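Local coordinates for uncharacterized protein MG376 homolog (Mycoplasma pneumoniae, PDB 2HQL), which binds single-stranded DNA, probably through its OB fold, at the interface of chains A and B. Coordinates in Å, arbitrary orientation; residue numbers count along the deposited sequence, not the author numbering. Chains: chain A/B, Hypothetical protein MG376 homolog.

Contact 1: the interface of chains A and B. Residues chain A 7-9, 76-77; chain B 12-14, 35, 48.
The phenol ring of B:Tyr48 meets A:Leu76 at its hydroxyl end, the two side chains sliding past each other in opposite directions. One face of the ring carries the CD2 methyl of B:Leu13, 3.7 Å above the plane and displaced toward the rim, and B:Gln35 CB sits at the ring edge, in plane. Flanked by these neighbours from its own chain, the tyrosine donates from OH to the backbone carbonyl A:Leu76 O, a short hydrogen bond 2.6 Å long, with the hydroxyl tilted 32° from the carbonyl plane. The same oxygen accepts from A:Asn9 ND2 at 3.0 Å, with the acceptor nearly in the plane of the asparagine amide, while A:Asn9 OD1 takes the backbone N of A:Leu76 at 2.8 Å. CG anti to the backbone N (chi1 -165°) sends this amide across to strand 69-81, where both its ends clasp A:Leu76. The amide of B:Gln35 crosses it with the planes 71° apart and is probably flipped: as modelled, NE2 faces A:Asn9 ND2 at 3.1 Å and OE1 faces A:Leu8 O at 3.3 Å. Turned over, its oxygen could accept from the asparagine and its nitrogen would face the carbonyl. Alongside A:Asn9, pointing the same way, runs B:Leu13, whose CD1 lies 3.9 Å from A:Asn9 CG. A backbone bond from B:Glu14 N to A:Leu8 O, 3.0 Å long, continues the pairing, and A:Leu8 CD1 touches B:Phe12 CB. A:Met7 is poorly ordered, and its modelled approach to B:Glu14 is unreliable. In the fold, the start of strand 9-22 of chain A bridges antiparallel to strand 9-22 of chain B at A:Asn9 and B:Leu13, while strand 69-81 of chain A meets strand 43-52 of chain B.

Contact 2: the interface of chains A and B. Residues chain A 84, 86, 88; chain B 86-88.
The hairpin that joins strand 69-81 to strand 86-96 in chain A, a connection within the OB fold, meets the equivalent stretch of chain B through the two copies of Ile86. A:Ile86 and B:Ile86 reach toward each other tip to tip, their CD1 methyls 3.4 Å apart, tighter than usual van der Waals contact. In both copies CG1 is anti to the carbonyl carbon (chi1 -65° in A:Ile86), and the branch then runs outward to bring the terminal methyl to the partner. A:Ile86 CD1 also lies 3.7 Å from B:Ile86 CG2, touching both branches of the opposing side chain. A:Ser84 adds its CB at 3.7 Å from B:Ile86 CD1. The two lysines border the pair, A:Lys88 with its terminal nitrogen and B:Lys88 with CE. A:Lys88, bent at chi2 (-76°), crosses B:Ile86 at about a right angle and brings its terminal amine nitrogen NZ to 3.4 Å from B:Ile86 CG2. B:Lys88 is bent at chi3 instead and passes A:Ile86 at a slant, with CE 3.9 Å from A:Ile86 CD1 and near its CG2 as well. No nitrogen or oxygen pair bonds across this patch; the contacts seen here are mainly apolar packing, and the two sides are not exact two-fold mates. The patch gives the pair of chains a small hydrophobic contact bordered by basic side chains, which could assist binding of the DNA backbone, although no DNA is present to show this.

Contact 1: the interface of chains A and B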
loop_
_atom_site.group_PDB
_atom_site.type_symbol
_atom_site.label_atom_id
_atom_site.label_comp_id
_atom_site.label_asym_id
_atom_site.label_seq_id
_atom_site.Cartn_x
_atom_site.Cartn_y
_atom_site.Cartn_z
ATOM N N MET A 7 -9.172 10.365 -4.159
ATOM C CA MET A 7 -9.892 9.290 -3.473
ATOM C C MET A 7 -9.290 8.942 -2.109
ATOM O O MET A 7 -8.073 8.841 -2.065
ATOM C CB MET A 7 -9.909 8.042 -4.374
ATOM C CG MET A 7 -11.292 7.443 -4.625
ATOM S SD MET A 7 -11.499 5.830 -3.862
ATOM C CE MET A 7 -12.419 4.970 -5.134
ATOM N N LEU A 8 -9.743 8.740 -0.988
ATOM C CA LEU A 8 -8.976 8.458 0.267
ATOM C C LEU A 8 -7.782 7.579 -0.124
ATOM O O LEU A 8 -7.943 6.400 -0.484
ATOM C CB LEU A 8 -9.772 7.732 1.364
ATOM C CG LEU A 8 -9.047 7.499 2.712
ATOM C CD1 LEU A 8 -8.296 8.745 3.151
ATOM C CD2 LEU A 8 -10.033 7.063 3.789
ATOM N N ASN A 9 -6.586 8.149 -0.054
ATOM C CA ASN A 9 -5.372 7.427 -0.414
ATOM C C ASN A 9 -4.133 8.035 0.235
ATOM O O ASN A 9 -3.489 8.909 -0.348
ATOM C CB ASN A 9 -5.174 7.407 -1.937
ATOM C CG ASN A 9 -4.152 6.370 -2.375
ATOM O OD1 ASN A 9 -3.190 6.092 -1.664
ATOM N ND2 ASN A 9 -4.354 5.799 -3.551
ATOM N N LEU A 76 -0.590 5.248 -2.316
ATOM C CA LEU A 76 -0.486 3.907 -2.869
ATOM C C LEU A 76 -0.986 3.823 -4.319
ATOM O O LEU A 76 -2.153 4.106 -4.607
ATOM C CB LEU A 76 -1.251 2.931 -1.978
ATOM C CG LEU A 76 -0.827 1.466 -2.053
ATOM C CD1 LEU A 76 0.665 1.333 -1.784
ATOM C CD2 LEU A 76 -1.611 0.676 -1.041
ATOM N N ARG A 77 -0.077 3.441 -5.223
ATOM C CA ARG A 77 -0.348 3.292 -6.658
ATOM C C ARG A 77 -0.070 1.854 -7.088
ATOM O O ARG A 77 0.435 1.056 -6.311
ATOM C CB ARG A 77 0.571 4.208 -7.482
ATOM C CG ARG A 77 0.608 5.651 -7.050
ATOM C CD ARG A 77 -0.771 6.263 -7.118
ATOM N NE ARG A 77 -0.713 7.719 -7.136
ATOM C CZ ARG A 77 -1.784 8.501 -7.159
ATOM N NH1 ARG A 77 -2.990 7.964 -7.160
ATOM N NH2 ARG A 77 -1.647 9.818 -7.197
ATOM N N PHE B 12 -4.571 4.341 4.457
ATOM C CA PHE B 12 -5.954 4.784 4.487
ATOM C C PHE B 12 -6.321 4.705 3.028
ATOM O O PHE B 12 -5.795 5.462 2.208
ATOM C CB PHE B 12 -6.048 6.206 5.037
ATOM C CG PHE B 12 -5.764 6.285 6.508
ATOM C CD1 PHE B 12 -6.753 5.978 7.433
ATOM C CD2 PHE B 12 -4.483 6.570 6.972
ATOM C CE1 PHE B 12 -6.475 5.951 8.792
ATOM C CE2 PHE B 12 -4.195 6.543 8.340
ATOM C CZ PHE B 12 -5.192 6.231 9.250
ATOM N N LEU B 13 -7.189 3.751 2.704
ATOM C CA LEU B 13 -7.590 3.528 1.329
ATOM C C LEU B 13 -9.093 3.400 1.164
ATOM O O LEU B 13 -9.791 2.815 1.998
ATOM C CB LEU B 13 -6.889 2.270 0.789
ATOM C CG LEU B 13 -6.771 1.970 -0.715
ATOM C CD1 LEU B 13 -6.216 3.156 -1.479
ATOM C CD2 LEU B 13 -5.848 0.759 -0.898
ATOM N N GLU B 14 -9.565 3.966 0.059
ATOM C CA GLU B 14 -10.964 3.956 -0.316
ATOM C C GLU B 14 -11.047 3.631 -1.820
ATOM O O GLU B 14 -10.295 4.179 -2.625
ATOM C CB GLU B 14 -11.547 5.326 -0.001
ATOM C CG GLU B 14 -13.025 5.471 -0.219
ATOM C CD GLU B 14 -13.326 6.125 -1.527
ATOM O OE1 GLU B 14 -13.415 5.396 -2.530
ATOM O OE2 GLU B 14 -13.451 7.370 -1.554
ATOM N N GLN B 35 -9.402 2.025 -7.968
ATOM C CA GLN B 35 -9.297 3.481 -7.958
ATOM C C GLN B 35 -8.968 3.869 -9.388
ATOM O O GLN B 35 -7.967 3.448 -9.950
ATOM C CB GLN B 35 -8.209 3.977 -6.999
ATOM C CG GLN B 35 -8.671 4.119 -5.555
ATOM C CD GLN B 35 -7.763 5.010 -4.737
ATOM O OE1 GLN B 35 -7.946 5.176 -3.534
ATOM N NE2 GLN B 35 -6.780 5.597 -5.391
ATOM N N TYR B 48 -6.441 -2.714 -6.052
ATOM C CA TYR B 48 -5.842 -3.076 -4.769
ATOM C C TYR B 48 -6.549 -4.254 -4.109
ATOM O O TYR B 48 -7.771 -4.318 -4.132
ATOM C CB TYR B 48 -5.922 -1.892 -3.804
ATOM C CG TYR B 48 -5.440 -0.585 -4.371
ATOM C CD1 TYR B 48 -4.087 -0.285 -4.405
ATOM C CD2 TYR B 48 -6.346 0.358 -4.879
ATOM C CE1 TYR B 48 -3.634 0.915 -4.925
ATOM C CE2 TYR B 48 -5.899 1.566 -5.402
ATOM C CZ TYR B 48 -4.539 1.837 -5.417
ATOM O OH TYR B 48 -4.071 3.022 -5.903
#

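Contact 2: the interface of chains A and B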
loop_
_atom_site.group_PDB
_atom_site.type_symbol
_atom_site.label_atom_id
_atom_site.label_comp_id
_atom_site.label_asym_id
_atom_site.label_seq_id
_atom_site.Cartn_x
_atom_site.Cartn_y
_atom_site.Cartn_z
ATOM N N SER A 84 1.904 -12.196 -15.449
ATOM C CA SER A 84 1.143 -12.775 -14.355
ATOM C C SER A 84 -0.178 -12.038 -14.167
ATOM O O SER A 84 -0.996 -12.434 -13.344
ATOM C CB SER A 84 1.959 -12.707 -13.066
ATOM O OG SER A 84 2.337 -11.374 -12.783
ATOM N N ILE A 86 -0.742 -9.570 -12.649
ATOM C CA ILE A 86 -0.810 -9.082 -11.279
ATOM C C ILE A 86 -0.571 -7.575 -11.306
ATOM O O ILE A 86 0.311 -7.094 -12.025
ATOM C CB ILE A 86 0.273 -9.745 -10.375
ATOM C CG1 ILE A 86 -0.001 -11.245 -10.242
ATOM C CG2 ILE A 86 0.264 -9.113 -8.988
ATOM C CD1 ILE A 86 1.008 -11.981 -9.378
ATOM N N LYS A 88 0.977 -4.765 -9.669
ATOM C CA LYS A 88 2.028 -4.520 -8.691
ATOM C C LYS A 88 1.790 -3.205 -7.958
ATOM O O LYS A 88 1.171 -2.302 -8.499
ATOM C CB LYS A 88 3.395 -4.507 -9.397
ATOM C CG LYS A 88 3.729 -5.792 -10.164
ATOM C CD LYS A 88 4.143 -6.901 -9.219
ATOM C CE LYS A 88 4.115 -8.287 -9.882
ATOM N NZ LYS A 88 4.337 -9.397 -8.893
ATOM N N ILE B 86 5.087 -16.045 -6.704
ATOM C CA ILE B 86 5.153 -14.593 -6.564
ATOM C C ILE B 86 4.921 -13.931 -5.200
ATOM O O ILE B 86 4.097 -14.378 -4.406
ATOM C CB ILE B 86 4.170 -13.969 -7.604
ATOM C CG1 ILE B 86 4.618 -14.328 -9.027
ATOM C CG2 ILE B 86 4.101 -12.457 -7.441
ATOM C CD1 ILE B 86 3.530 -14.203 -10.086
ATOM N N TRP B 87 5.671 -12.858 -4.938
ATOM C CA TRP B 87 5.541 -12.068 -3.710
ATOM C C TRP B 87 4.458 -11.032 -4.001
ATOM O O TRP B 87 4.707 -10.066 -4.708
ATOM C CB TRP B 87 6.845 -11.320 -3.365
ATOM C CG TRP B 87 7.875 -12.123 -2.600
ATOM C CD1 TRP B 87 8.969 -12.772 -3.111
ATOM C CD2 TRP B 87 7.844 -12.439 -1.201
ATOM N NE1 TRP B 87 9.612 -13.483 -2.117
ATOM C CE2 TRP B 87 8.943 -13.296 -0.938
ATOM C CE3 TRP B 87 6.991 -12.088 -0.144
ATOM C CZ2 TRP B 87 9.208 -13.805 0.338
ATOM C CZ3 TRP B 87 7.254 -12.598 1.137
ATOM C CH2 TRP B 87 8.352 -13.447 1.362
ATOM N N LYS B 88 3.262 -11.219 -3.452
ATOM C CA LYS B 88 2.151 -10.296 -3.700
ATOM C C LYS B 88 1.971 -9.274 -2.582
ATOM O O LYS B 88 2.196 -9.586 -1.403
ATOM C CB LYS B 88 0.855 -11.087 -3.894
ATOM C CG LYS B 88 0.920 -12.136 -4.994
ATOM C CD LYS B 88 -0.466 -12.666 -5.383
ATOM C CE LYS B 88 -1.246 -11.665 -6.238
ATOM N NZ LYS B 88 -2.559 -12.200 -6.731
#

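About 19 Å separates the C-alpha centres of contact 1 and contact 2, which share no residue. In chain A they are linked through strand 69-81, which supplies residues to contact 1 and leads into the turn and strand 86-96 of contact 2. Their character differs: contact 1 joins strands through backbone and polar bonds, whereas contact 2 is a small apolar touch without any. Two separated points of contact would be expected to limit rocking of one copy against the other. The pairing is that of the deposited assembly, and it may or may not be the form that binds DNA.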